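Local coordinates for invasion protein InvA (Salmonella enterica, PDB 2X49) that serves in the export apparatus of the Salmonella type III secretion system and takes part in bacterial invasion of intestinal epithelial cells, at residues D76-V81 against K114-G119; Q175-V180 against E199-W204; Q182-E187 against H217-M222. One frame throughout, in Å; residues are numbered along the deposited sequence.

Contact 1. Residues D76-V81 against K114-G119; sequences DLMRVV and KLRELG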
ATOM      1  N   ASP A  76      -2.169   1.964  24.261  1.00 17.58           N
ATOM      2  CA  ASP A  76      -3.234   2.205  25.262  1.00 17.54           C
ATOM      3  C   ASP A  76      -4.266   3.260  24.800  1.00 17.75           C
ATOM      4  O   ASP A  76      -5.195   3.590  25.533  1.00 18.44           O
ATOM      5  CB  ASP A  76      -2.609   2.593  26.622  1.00 16.87           C
ATOM      6  CG  ASP A  76      -1.561   1.565  27.116  1.00 17.14           C
ATOM      7  OD1 ASP A  76      -1.745   0.369  26.868  1.00 20.59           O
ATOM      8  OD2 ASP A  76      -0.538   1.992  27.700  1.00 18.89           O
ATOM      9  N   LEU A  77      -4.082   3.776  23.576  1.00 16.32           N
ATOM     10  CA  LEU A  77      -4.952   4.861  23.001  1.00 17.88           C
ATOM     11  C   LEU A  77      -5.642   4.349  21.719  1.00 16.64           C
ATOM     12  O   LEU A  77      -5.475   3.214  21.316  1.00 16.45           O
ATOM     13  CB  LEU A  77      -4.159   6.158  22.718  1.00 18.94           C
ATOM     14  CG  LEU A  77      -3.313   6.802  23.853  1.00 17.39           C
ATOM     15  CD1 LEU A  77      -2.547   8.048  23.441  1.00 18.30           C
ATOM     16  CD2 LEU A  77      -4.296   7.100  25.024  1.00 18.86           C
ATOM     17  N   MET A  78      -6.430   5.248  21.131  1.00 17.15           N
ATOM     18  CA  MET A  78      -7.201   5.025  19.910  1.00 17.88           C
ATOM     19  C   MET A  78      -6.781   6.029  18.855  1.00 18.07           C
ATOM     20  O   MET A  78      -6.677   7.214  19.106  1.00 17.57           O
ATOM     21  CB  MET A  78      -8.707   5.195  20.179  1.00 18.32           C
ATOM     22  CG  MET A  78      -9.264   4.225  21.133  1.00 18.81           C
ATOM     23  SD  MET A  78      -9.278   2.544  20.524  1.00 23.90           S
ATOM     24  CE  MET A  78     -10.624   2.669  19.313  1.00 23.27           C
ATOM     25  N   ARG A  79      -6.654   5.561  17.624  1.00 18.28           N
ATOM     26  CA  ARG A  79      -6.331   6.486  16.537  1.00 18.11           C
ATOM     27  C   ARG A  79      -7.558   7.049  15.855  1.00 17.42           C
ATOM     28  O   ARG A  79      -8.472   6.298  15.502  1.00 18.59           O
ATOM     29  CB  ARG A  79      -5.453   5.796  15.503  1.00 19.63           C
ATOM     30  CG  ARG A  79      -5.019   6.792  14.460  1.00 21.77           C
ATOM     31  CD  ARG A  79      -4.179   6.267  13.300  1.00 23.74           C
ATOM     32  NE  ARG A  79      -4.343   7.193  12.168  1.00 24.78           N
ATOM     33  CZ  ARG A  79      -4.411   6.848  10.887  1.00 20.80           C
ATOM     34  NH1 ARG A  79      -4.301   5.576  10.522  1.00 21.61           N
ATOM     35  NH2 ARG A  79      -4.600   7.788   9.956  1.00 26.18           N
ATOM     36  N   VAL A  80      -7.533   8.367  15.658  1.00 16.94           N
ATOM     37  CA  VAL A  80      -8.573   9.113  14.896  1.00 16.07           C
ATOM     38  C   VAL A  80      -8.140   9.166  13.451  1.00 15.88           C
ATOM     39  O   VAL A  80      -7.322   9.963  13.028  1.00 16.73           O
ATOM     40  CB  VAL A  80      -8.845  10.551  15.421  1.00 15.40           C
ATOM     41  CG1 VAL A  80     -10.153  11.129  14.776  1.00 15.39           C
ATOM     42  CG2 VAL A  80      -9.019  10.548  16.930  1.00 16.49           C
ATOM     43  N   VAL A  81      -8.758   8.306  12.667  1.00 15.32           N
ATOM     44  CA  VAL A  81      -8.350   8.130  11.228  1.00 15.95           C
ATOM     45  C   VAL A  81      -8.620   9.357  10.378  1.00 16.02           C
ATOM     46  O   VAL A  81      -7.767   9.800   9.617  1.00 16.46           O
ATOM     47  CB  VAL A  81      -8.969   6.848  10.601  1.00 14.95           C
ATOM     48  CG1 VAL A  81      -8.610   6.673   9.093  1.00 16.96           C
ATOM     49  CG2 VAL A  81      -8.556   5.562  11.402  1.00 16.08           C
ATOM     50  N   LYS A 114     -16.705   9.832  22.438  1.00 15.72           N
ATOM     51  CA  LYS A 114     -17.283  11.151  22.160  1.00 16.90           C
ATOM     52  C   LYS A 114     -17.173  11.466  20.678  1.00 15.80           C
ATOM     53  O   LYS A 114     -18.144  11.900  20.023  1.00 15.15           O
ATOM     54  CB  LYS A 114     -16.583  12.244  22.974  1.00 17.06           C
ATOM     55  CG  LYS A 114     -17.304  13.523  23.004  1.00 21.50           C
ATOM     56  CD  LYS A 114     -17.356  14.068  24.435  1.00 25.65           C
ATOM     57  CE  LYS A 114     -16.100  13.696  25.213  1.00 28.49           C
ATOM     58  NZ  LYS A 114     -16.247  14.095  26.649  1.00 28.48           N
ATOM     59  N   LEU A 115     -15.968  11.239  20.171  1.00 15.91           N
ATOM     60  CA  LEU A 115     -15.693  11.616  18.769  1.00 16.33           C
ATOM     61  C   LEU A 115     -16.521  10.795  17.776  1.00 16.93           C
ATOM     62  O   LEU A 115     -16.981  11.278  16.746  1.00 15.57           O
ATOM     63  CB  LEU A 115     -14.214  11.556  18.462  1.00 16.52           C
ATOM     64  CG  LEU A 115     -13.406  12.654  19.167  1.00 17.18           C
ATOM     65  CD1 LEU A 115     -11.970  12.500  18.746  1.00 19.17           C
ATOM     66  CD2 LEU A 115     -13.904  14.073  18.902  1.00 18.59           C
ATOM     67  N   ARG A 116     -16.744   9.552  18.126  1.00 17.18           N
ATOM     68  CA  ARG A 116     -17.482   8.651  17.217  1.00 18.71           C
ATOM     69  C   ARG A 116     -18.885   9.197  16.931  1.00 19.48           C
ATOM     70  O   ARG A 116     -19.466   9.041  15.844  1.00 19.14           O
ATOM     71  CB  ARG A 116     -17.662   7.256  17.822  1.00 19.91           C
ATOM     72  CG  ARG A 116     -16.446   6.360  17.756  1.00 22.27           C
ATOM     73  CD  ARG A 116     -16.938   4.896  17.764  1.00 27.78           C
ATOM     74  NE  ARG A 116     -16.221   4.046  18.716  1.00 33.25           N
ATOM     75  CZ  ARG A 116     -15.238   3.203  18.393  1.00 35.00           C
ATOM     76  NH1 ARG A 116     -14.830   3.097  17.135  1.00 37.15           N
ATOM     77  NH2 ARG A 116     -14.658   2.463  19.336  1.00 36.10           N
ATOM     78  N   GLU A 117     -19.420   9.843  17.943  1.00 19.99           N
ATOM     79  CA  GLU A 117     -20.822  10.289  17.914  1.00 21.21           C
ATOM     80  C   GLU A 117     -20.967  11.434  16.971  1.00 20.95           C
ATOM     81  O   GLU A 117     -22.048  11.798  16.555  1.00 20.00           O
ATOM     82  CB  GLU A 117     -21.323  10.705  19.303  1.00 21.80           C
ATOM     83  CG  GLU A 117     -21.279   9.563  20.294  1.00 24.94           C
ATOM     84  CD  GLU A 117     -21.822   8.279  19.691  1.00 27.98           C
ATOM     85  OE1 GLU A 117     -22.921   7.844  20.102  1.00 30.52           O
ATOM     86  OE2 GLU A 117     -21.159   7.717  18.790  1.00 30.63           O
ATOM     87  N   LEU A 118     -19.821  11.993  16.663  1.00 20.81           N
ATOM     88  CA  LEU A 118     -19.712  13.162  15.763  1.00 21.24           C
ATOM     89  C   LEU A 118     -19.220  12.718  14.400  1.00 21.79           C
ATOM     90  O   LEU A 118     -18.959  13.529  13.494  1.00 23.24           O
ATOM     91  CB  LEU A 118     -18.752  14.229  16.316  1.00 21.90           C
ATOM     92  CG  LEU A 118     -19.126  14.921  17.634  1.00 21.48           C
ATOM     93  CD1 LEU A 118     -17.848  15.504  18.293  1.00 21.83           C
ATOM     94  CD2 LEU A 118     -20.183  15.984  17.433  1.00 23.83           C
ATOM     95  N   GLY A 119     -19.059  11.412  14.294  1.00 20.65           N
ATOM     96  CA  GLY A 119     -18.823  10.772  13.002  1.00 19.51           C
ATOM     97  C   GLY A 119     -17.388  10.566  12.598  1.00 18.68           C
ATOM     98  O   GLY A 119     -17.092  10.263  11.446  1.00 18.11           O
TER
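The flat guanidinium of Arg-116 is met obliquely by the methyl end of Met-78, CE lying 4.0 Å from NH2. A second flat group, the guanidinium of Arg-79, has the CA of Val-81 on one face, 3.8 Å above its plane and displaced toward the rim, and is gripped by Glu-128 and Asp-289 through salt bridges. The setting is a helix on an antiparallel sheet: strand 78-80 runs between strands 102-107 and 122-124, and helix 109-116 is set against it. Along the strand, Met-78 and Val-80 point at segment 114-119 while Arg-79 between them does not. Met-78 curls back on itself (chi2 -67°, chi3 -73°), which turns CE to the guanidinium; the two side chains lie roughly perpendicular. The polar end of Arg-116 is tied by its NE, which forms a salt bridge with Glu-113, three residues earlier. The side chain of Met-78 is also about 4 Å from a bound mercury ion. The chain turns out of the helix in a Schellman motif at Gly-119, which takes positive phi (93°), its N bonding back to Arg-116 O at 2.9 Å. Deeper in, the apolar contact is methyl on methyl: Val-80 CG2 to Leu-115 CD1, 4.0 Å.

Contact 2. Residues Q175-V180 against E199-W204; sequences QRISEV and EALALW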
ATOM      1  N   GLN A 175       8.420 -16.171 -15.364  1.00 16.89           N
ATOM      2  CA  GLN A 175       9.156 -14.971 -14.951  1.00 16.71           C
ATOM      3  C   GLN A 175       8.357 -13.699 -15.165  1.00 15.28           C
ATOM      4  O   GLN A 175       8.324 -12.782 -14.324  1.00 13.90           O
ATOM      5  CB  GLN A 175      10.485 -14.859 -15.704  1.00 17.03           C
ATOM      6  CG  GLN A 175      11.264 -13.621 -15.329  1.00 23.10           C
ATOM      7  CD  GLN A 175      11.695 -13.609 -13.860  1.00 28.57           C
ATOM      8  OE1 GLN A 175      10.950 -12.881 -13.010  1.00 33.99           O
ATOM      9  NE2 GLN A 175      12.696 -14.228 -13.499  1.00 33.03           N
ATOM     10  N   ARG A 176       7.700 -13.644 -16.304  1.00 15.28           N
ATOM     11  CA  ARG A 176       6.887 -12.476 -16.673  1.00 15.22           C
ATOM     12  C   ARG A 176       5.666 -12.361 -15.771  1.00 15.22           C
ATOM     13  O   ARG A 176       5.348 -11.296 -15.279  1.00 14.85           O
ATOM     14  CB  ARG A 176       6.481 -12.543 -18.167  1.00 14.85           C
ATOM     15  CG  ARG A 176       5.540 -11.515 -18.604  1.00 16.02           C
ATOM     16  CD  ARG A 176       5.927 -10.121 -18.321  1.00 17.88           C
ATOM     17  NE  ARG A 176       7.276  -9.779 -18.709  1.00 22.15           N
ATOM     18  CZ  ARG A 176       7.620  -9.238 -19.864  1.00 27.03           C
ATOM     19  NH1 ARG A 176       6.705  -8.976 -20.781  1.00 30.93           N
ATOM     20  NH2 ARG A 176       8.887  -8.957 -20.090  1.00 26.00           N
ATOM     21  N   ILE A 177       5.063 -13.504 -15.495  1.00 15.30           N
ATOM     22  CA  ILE A 177       3.903 -13.525 -14.591  1.00 14.84           C
ATOM     23  C   ILE A 177       4.342 -13.017 -13.192  1.00 14.72           C
ATOM     24  O   ILE A 177       3.647 -12.209 -12.545  1.00 14.12           O
ATOM     25  CB  ILE A 177       3.249 -14.879 -14.517  1.00 14.54           C
ATOM     26  CG1 ILE A 177       2.636 -15.240 -15.897  1.00 15.07           C
ATOM     27  CG2 ILE A 177       2.171 -14.832 -13.386  1.00 14.84           C
ATOM     28  CD1 ILE A 177       2.288 -16.757 -16.005  1.00 17.28           C
ATOM     29  N   SER A 178       5.510 -13.450 -12.763  1.00 14.58           N
ATOM     30  CA  SER A 178       6.025 -13.164 -11.398  1.00 14.92           C
ATOM     31  C   SER A 178       6.236 -11.662 -11.301  1.00 14.50           C
ATOM     32  O   SER A 178       5.849 -10.990 -10.324  1.00 15.11           O
ATOM     33  CB  SER A 178       7.309 -13.905 -11.075  1.00 15.68           C
ATOM     34  OG  SER A 178       7.695 -13.749  -9.701  1.00 17.57           O
ATOM     35  N   GLU A 179       6.772 -11.109 -12.385  1.00 15.38           N
ATOM     36  CA  GLU A 179       6.970  -9.665 -12.478  1.00 16.83           C
ATOM     37  C   GLU A 179       5.699  -8.850 -12.365  1.00 16.38           C
ATOM     38  O   GLU A 179       5.608  -7.846 -11.640  1.00 16.77           O
ATOM     39  CB  GLU A 179       7.763  -9.257 -13.730  1.00 17.71           C
ATOM     40  CG  GLU A 179       9.164  -9.673 -13.635  1.00 23.43           C
ATOM     41  CD  GLU A 179       9.908  -9.623 -14.952  1.00 31.14           C
ATOM     42  OE1 GLU A 179       9.315  -9.202 -15.974  1.00 36.16           O
ATOM     43  OE2 GLU A 179      11.101 -10.029 -14.968  1.00 36.06           O
ATOM     44  N   VAL A 180       4.676  -9.301 -13.075  1.00 15.95           N
ATOM     45  CA  VAL A 180       3.319  -8.703 -12.998  1.00 15.83           C
ATOM     46  C   VAL A 180       2.789  -8.701 -11.543  1.00 15.73           C
ATOM     47  O   VAL A 180       2.367  -7.695 -10.957  1.00 16.30           O
ATOM     48  CB  VAL A 180       2.332  -9.371 -13.927  1.00 17.45           C
ATOM     49  CG1 VAL A 180       0.923  -8.895 -13.653  1.00 17.25           C
ATOM     50  CG2 VAL A 180       2.743  -9.073 -15.366  1.00 15.95           C
ATOM     51  N   GLU A 199      -7.087 -14.514 -16.141  1.00 15.28           N
ATOM     52  CA  GLU A 199      -7.998 -14.238 -17.277  1.00 15.72           C
ATOM     53  C   GLU A 199      -7.540 -12.948 -17.989  1.00 17.08           C
ATOM     54  O   GLU A 199      -7.558 -12.832 -19.221  1.00 16.28           O
ATOM     55  CB  GLU A 199      -9.461 -14.119 -16.845  1.00 15.51           C
ATOM     56  CG  GLU A 199     -10.060 -15.432 -16.503  1.00 17.34           C
ATOM     57  CD  GLU A 199     -11.469 -15.313 -15.910  1.00 20.38           C
ATOM     58  OE1 GLU A 199     -11.861 -14.161 -15.558  1.00 24.89           O
ATOM     59  OE2 GLU A 199     -12.162 -16.354 -15.792  1.00 22.79           O
ATOM     60  N   ALA A 200      -7.093 -11.989 -17.204  1.00 16.76           N
ATOM     61  CA  ALA A 200      -6.642 -10.705 -17.778  1.00 15.99           C
ATOM     62  C   ALA A 200      -5.316 -10.836 -18.498  1.00 16.77           C
ATOM     63  O   ALA A 200      -5.102 -10.247 -19.559  1.00 17.88           O
ATOM     64  CB  ALA A 200      -6.582  -9.577 -16.687  1.00 16.47           C
ATOM     65  N   LEU A 201      -4.491 -11.735 -18.020  1.00 16.53           N
ATOM     66  CA  LEU A 201      -3.217 -12.011 -18.710  1.00 16.52           C
ATOM     67  C   LEU A 201      -3.490 -12.721 -20.024  1.00 16.62           C
ATOM     68  O   LEU A 201      -2.816 -12.451 -21.032  1.00 16.32           O
ATOM     69  CB  LEU A 201      -2.268 -12.821 -17.862  1.00 16.91           C
ATOM     70  CG  LEU A 201      -1.571 -12.035 -16.769  1.00 16.86           C
ATOM     71  CD1 LEU A 201      -0.967 -12.977 -15.704  1.00 20.87           C
ATOM     72  CD2 LEU A 201      -0.517 -11.203 -17.389  1.00 16.28           C
ATOM     73  N   ALA A 202      -4.489 -13.609 -20.041  1.00 16.44           N
ATOM     74  CA  ALA A 202      -4.788 -14.394 -21.262  1.00 16.78           C
ATOM     75  C   ALA A 202      -5.257 -13.453 -22.347  1.00 18.20           C
ATOM     76  O   ALA A 202      -5.042 -13.707 -23.559  1.00 19.14           O
ATOM     77  CB  ALA A 202      -5.842 -15.476 -21.020  1.00 16.05           C
ATOM     78  N   LEU A 203      -5.874 -12.367 -21.913  1.00 18.15           N
ATOM     79  CA  LEU A 203      -6.424 -11.327 -22.824  1.00 18.72           C
ATOM     80  C   LEU A 203      -5.335 -10.390 -23.331  1.00 17.42           C
ATOM     81  O   LEU A 203      -5.265 -10.064 -24.550  1.00 18.63           O
ATOM     82  CB  LEU A 203      -7.568 -10.545 -22.157  1.00 19.81           C
ATOM     83  CG  LEU A 203      -8.298  -9.482 -22.978  1.00 21.08           C
ATOM     84  CD1 LEU A 203      -8.986 -10.141 -24.184  1.00 24.12           C
ATOM     85  CD2 LEU A 203      -9.305  -8.679 -22.135  1.00 24.62           C
ATOM     86  N   TRP A 204      -4.461  -9.978 -22.432  1.00 17.00           N
ATOM     87  CA  TRP A 204      -3.530  -8.881 -22.702  1.00 16.09           C
ATOM     88  C   TRP A 204      -2.126  -9.294 -23.063  1.00 16.36           C
ATOM     89  O   TRP A 204      -1.452  -8.650 -23.871  1.00 15.84           O
ATOM     90  CB  TRP A 204      -3.516  -7.901 -21.516  1.00 16.02           C
ATOM     91  CG  TRP A 204      -4.753  -7.044 -21.476  1.00 16.69           C
ATOM     92  CD1 TRP A 204      -5.791  -7.167 -20.579  1.00 19.02           C
ATOM     93  CD2 TRP A 204      -5.083  -5.941 -22.309  1.00 19.35           C
ATOM     94  NE1 TRP A 204      -6.731  -6.222 -20.815  1.00 20.70           N
ATOM     95  CE2 TRP A 204      -6.326  -5.443 -21.862  1.00 20.98           C
ATOM     96  CE3 TRP A 204      -4.446  -5.306 -23.371  1.00 20.31           C
ATOM     97  CZ2 TRP A 204      -6.946  -4.364 -22.455  1.00 21.74           C
ATOM     98  CZ3 TRP A 204      -5.079  -4.217 -23.950  1.00 22.76           C
ATOM     99  CH2 TRP A 204      -6.310  -3.773 -23.496  1.00 22.04           C
TER
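Leu-201 reaches from helix 194-204 toward helix 174-185 and sets one methyl against each of two residues there. CD1 comes 4.3 Å from Ile-177 CG1, and CD2 stands 4.4 Å from Val-180 CG2. Ile-177 and Val-180 are just under one turn apart, on the same side of the helix, and the forked end of the leucine spans the step between them. Its first torsion (chi1 -77°) places CG beside the backbone N and opposite the carbonyl carbon, with the fork directed at the other helix. All three side chains are buried, and no hydrogen bond joins the two segments; the closer-packed part is purely apolar, though its carbons only just touch. Other helices close it in: Ile-177 also touches Leu-154 of helix 147-158 and Val-168 of helix 162-169, while Val-180 packs on Leu-214 of helix 211-221.

The looser side is polar and stays within one helix. Arg-176 and Glu-179, both partly exposed, form a salt bridge just under one turn apart, with NE 3.5 Å from OE1. As a hydrogen bond it is weak, long and bent to 148° at the hydrogen. The guanidinium has a further partner, since NH1 also bonds to the carbonyl O of Lys-209. These charges flank the hydrocarbon core without entering it. Taken together, a leucine seated across an isoleucine-valine pair, with further helices packed on the isoleucine and the valine, is ordinary helix-on-helix packing in an all-helical part of this C-terminal FHIPEP-family domain.

Contact 3. Residues Q182-E187 against H217-M222; sequences QRLLSE and HIRGAM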
ATOM      1  N   GLN A 182       4.456  -9.069  -8.644  1.00 13.77           N
ATOM      2  CA  GLN A 182       5.264  -8.206  -7.772  1.00 14.11           C
ATOM      3  C   GLN A 182       4.887  -6.744  -7.921  1.00 15.09           C
ATOM      4  O   GLN A 182       4.824  -5.994  -6.946  1.00 13.51           O
ATOM      5  CB  GLN A 182       6.786  -8.367  -8.022  1.00 17.03           C
ATOM      6  CG  GLN A 182       7.408  -9.596  -7.553  1.00 20.52           C
ATOM      7  CD  GLN A 182       8.864  -9.642  -7.974  1.00 25.01           C
ATOM      8  OE1 GLN A 182       9.211  -9.179  -9.069  1.00 30.01           O
ATOM      9  NE2 GLN A 182       9.733 -10.196  -7.125  1.00 26.25           N
ATOM     10  N   ARG A 183       4.650  -6.359  -9.173  1.00 15.81           N
ATOM     11  CA  ARG A 183       4.325  -4.966  -9.468  1.00 16.43           C
ATOM     12  C   ARG A 183       2.958  -4.580  -8.953  1.00 17.24           C
ATOM     13  O   ARG A 183       2.735  -3.459  -8.514  1.00 17.50           O
ATOM     14  CB  ARG A 183       4.589  -4.618 -10.932  1.00 16.15           C
ATOM     15  CG  ARG A 183       6.092  -4.581 -11.266  1.00 17.63           C
ATOM     16  CD  ARG A 183       6.390  -4.484 -12.778  1.00 20.51           C
ATOM     17  NE  ARG A 183       7.853  -4.499 -13.042  1.00 21.70           N
ATOM     18  CZ  ARG A 183       8.642  -3.457 -12.832  1.00 25.50           C
ATOM     19  NH1 ARG A 183       8.129  -2.317 -12.434  1.00 29.48           N
ATOM     20  NH2 ARG A 183       9.948  -3.536 -13.045  1.00 27.99           N
ATOM     21  N   LEU A 184       2.044  -5.537  -8.924  1.00 16.41           N
ATOM     22  CA  LEU A 184       0.688  -5.320  -8.336  1.00 15.95           C
ATOM     23  C   LEU A 184       0.822  -5.163  -6.807  1.00 15.74           C
ATOM     24  O   LEU A 184       0.434  -4.154  -6.238  1.00 15.34           O
ATOM     25  CB  LEU A 184      -0.276  -6.446  -8.687  1.00 16.05           C
ATOM     26  CG  LEU A 184      -0.630  -6.525 -10.157  1.00 15.17           C
ATOM     27  CD1 LEU A 184      -1.420  -7.823 -10.370  1.00 19.07           C
ATOM     28  CD2 LEU A 184      -1.385  -5.248 -10.570  1.00 17.53           C
ATOM     29  N   LEU A 185       1.510  -6.111  -6.192  1.00 14.00           N
ATOM     30  CA  LEU A 185       1.632  -6.153  -4.728  1.00 13.47           C
ATOM     31  C   LEU A 185       2.366  -4.959  -4.222  1.00 14.28           C
ATOM     32  O   LEU A 185       2.046  -4.446  -3.162  1.00 14.42           O
ATOM     33  CB  LEU A 185       2.326  -7.445  -4.279  1.00 12.73           C
ATOM     34  CG  LEU A 185       1.548  -8.740  -4.458  1.00 16.08           C
ATOM     35  CD1 LEU A 185       2.439 -10.003  -4.508  1.00 17.34           C
ATOM     36  CD2 LEU A 185       0.538  -8.874  -3.334  1.00 17.29           C
ATOM     37  N   SER A 186       3.352  -4.474  -4.999  1.00 13.65           N
ATOM     38  CA  SER A 186       4.238  -3.394  -4.516  1.00 15.56           C
ATOM     39  C   SER A 186       3.455  -2.101  -4.430  1.00 15.47           C
ATOM     40  O   SER A 186       3.921  -1.137  -3.801  1.00 17.97           O
ATOM     41  CB  SER A 186       5.509  -3.185  -5.393  1.00 16.50           C
ATOM     42  OG  SER A 186       5.146  -2.675  -6.656  1.00 22.62           O
ATOM     43  N   GLU A 187       2.309  -2.098  -5.086  1.00 15.19           N
ATOM     44  CA  GLU A 187       1.383  -0.932  -5.099  1.00 15.71           C
ATOM     45  C   GLU A 187       0.098  -1.219  -4.287  1.00 14.99           C
ATOM     46  O   GLU A 187      -0.955  -0.557  -4.410  1.00 16.72           O
ATOM     47  CB  GLU A 187       1.061  -0.474  -6.535  1.00 16.02           C
ATOM     48  CG  GLU A 187       2.270   0.214  -7.226  1.00 20.58           C
ATOM     49  CD  GLU A 187       1.855   1.028  -8.467  1.00 23.39           C
ATOM     50  OE1 GLU A 187       2.180   0.613  -9.620  1.00 30.77           O
ATOM     51  OE2 GLU A 187       1.157   2.060  -8.340  1.00 19.26           O
ATOM     52  N   HIS A 217      -2.683  -2.630 -17.798  1.00 17.64           N
ATOM     53  CA  HIS A 217      -3.870  -3.271 -18.317  1.00 17.58           C
ATOM     54  C   HIS A 217      -4.488  -4.229 -17.301  1.00 17.46           C
ATOM     55  O   HIS A 217      -5.718  -4.353 -17.173  1.00 17.54           O
ATOM     56  CB  HIS A 217      -3.617  -3.987 -19.652  1.00 17.80           C
ATOM     57  CG  HIS A 217      -3.314  -3.066 -20.794  1.00 19.43           C
ATOM     58  ND1 HIS A 217      -4.224  -2.151 -21.278  1.00 19.31           N
ATOM     59  CD2 HIS A 217      -2.219  -2.955 -21.590  1.00 23.51           C
ATOM     60  CE1 HIS A 217      -3.691  -1.479 -22.285  1.00 22.68           C
ATOM     61  NE2 HIS A 217      -2.481  -1.967 -22.510  1.00 22.71           N
ATOM     62  N   ILE A 218      -3.610  -4.929 -16.608  1.00 17.90           N
ATOM     63  CA  ILE A 218      -4.032  -5.894 -15.577  1.00 17.31           C
ATOM     64  C   ILE A 218      -4.755  -5.143 -14.442  1.00 18.31           C
ATOM     65  O   ILE A 218      -5.840  -5.522 -13.978  1.00 18.18           O
ATOM     66  CB  ILE A 218      -2.895  -6.777 -15.031  1.00 18.43           C
ATOM     67  CG1 ILE A 218      -2.210  -7.565 -16.167  1.00 18.20           C
ATOM     68  CG2 ILE A 218      -3.408  -7.713 -13.959  1.00 17.98           C
ATOM     69  CD1 ILE A 218      -3.155  -8.213 -17.123  1.00 19.90           C
ATOM     70  N   ARG A 219      -4.169  -4.022 -14.070  1.00 18.66           N
ATOM     71  CA  ARG A 219      -4.770  -3.161 -13.005  1.00 17.79           C
ATOM     72  C   ARG A 219      -6.163  -2.799 -13.442  1.00 18.97           C
ATOM     73  O   ARG A 219      -7.137  -2.803 -12.690  1.00 18.55           O
ATOM     74  CB  ARG A 219      -3.969  -1.895 -12.757  1.00 17.60           C
ATOM     75  CG  ARG A 219      -2.714  -2.084 -11.979  1.00 18.38           C
ATOM     76  CD  ARG A 219      -2.075  -0.762 -11.744  1.00 17.19           C
ATOM     77  NE  ARG A 219      -2.884   0.168 -10.950  1.00 17.81           N
ATOM     78  CZ  ARG A 219      -2.696   0.384  -9.645  1.00 17.39           C
ATOM     79  NH1 ARG A 219      -1.699  -0.250  -8.987  1.00 18.19           N
ATOM     80  NH2 ARG A 219      -3.487   1.251  -9.001  1.00 17.53           N
ATOM     81  N   GLY A 220      -6.273  -2.440 -14.706  1.00 18.22           N
ATOM     82  CA  GLY A 220      -7.597  -2.071 -15.244  1.00 17.99           C
ATOM     83  C   GLY A 220      -8.645  -3.195 -15.139  1.00 18.55           C
ATOM     84  O   GLY A 220      -9.832  -2.999 -14.829  1.00 16.91           O
ATOM     85  N   ALA A 221      -8.187  -4.386 -15.439  1.00 18.17           N
ATOM     86  CA  ALA A 221      -9.054  -5.560 -15.412  1.00 19.00           C
ATOM     87  C   ALA A 221      -9.524  -5.809 -13.991  1.00 19.04           C
ATOM     88  O   ALA A 221     -10.623  -6.283 -13.735  1.00 21.01           O
ATOM     89  CB  ALA A 221      -8.345  -6.826 -15.958  1.00 18.83           C
ATOM     90  N   MET A 222      -8.667  -5.445 -13.069  1.00 18.78           N
ATOM     91  CA  MET A 222      -8.852  -5.728 -11.628  1.00 18.75           C
ATOM     92  C   MET A 222      -9.483  -4.571 -10.894  1.00 17.26           C
ATOM     93  O   MET A 222      -9.507  -4.530  -9.670  1.00 17.26           O
ATOM     94  CB  MET A 222      -7.506  -6.084 -10.964  1.00 18.22           C
ATOM     95  CG  MET A 222      -6.937  -7.430 -11.404  1.00 21.63           C
ATOM     96  SD  MET A 222      -8.049  -8.865 -11.381  1.00 28.07           S
ATOM     97  CE  MET A 222      -8.149  -9.058  -9.582  1.00 28.15           C
TER
HETATM   98  O   HOH W   1       0.709  -1.806  -9.834  1.00 14.55           O
HETATM   99  O   HOH W   2      -2.126   1.083  -6.294  1.00 13.75           O
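Leu-184 lies alongside the aliphatic stem of Arg-219, the two side chains running antiparallel beside each other with CD2 3.7 Å from CG. Its other methyl, CD1, reaches Ile-218 CG2 at 4.1 Å, the isoleucine side chain standing roughly perpendicular to it. Beyond the leucine, Arg-219 bends at chi3 (62°), and the guanidinium turns across Glu-187. There the CB of Glu-187 is at the guanidinium edge, near its plane, whereas the carboxylate is offset: OE2 is 3.7 Å from NH1 and well out of the plane. The salt bridge is therefore a long one, carried by charge alone, although the two flat groups are only 23° from parallel. Each charge has its stronger partner outside the pair, OE2 of Glu-187 in Arg-299 and NE of Arg-219 in Glu-320.

NH1 and NH2 each donate to a water. The two waters lie in the plane of the guanidinium at its edge, and both relay it to backbone carbonyls near the end of helix 174-185. Water 1 accepts from Arg-219 NH1 at 3.0 Å and donates to Arg-183 O at 2.9 Å, with a weak second bond to Glu-187 OE1. Water 2 accepts from Arg-219 NH2 at 3.0 Å and donates a hydrogen bond to Glu-187 O at 2.8 Å. These bridges probably help fix the rotation of the guanidinium. Arg-219 also touches Leu-316 of strand 314-317, so this is a water-bridged polar junction where a pair of packed helices meets the edge of the domain's parallel beta-sheet.

Contact 1 comes first along the chain and is complete before the other two begin. It joins a helix to the antiparallel sheet, across the chain's centre from them: its centre is about 42 Å from that of contact 2 and about 33 Å from that of contact 3. Contacts 2 and 3 have centres about 10 Å apart and interleave in sequence. Both use helix 174-185, which packs on helix 194-204 in one and on helix 211-221 in the other. Those two consecutive helices also touch directly, Ala-200 CB to Ala-221 CB being 3.3 Å, and Trp-204 stacks on His-217. Three helices thus make one packed unit, distant from the sheet of contact 1, all within the C-terminal, FHIPEP-family part of InvA.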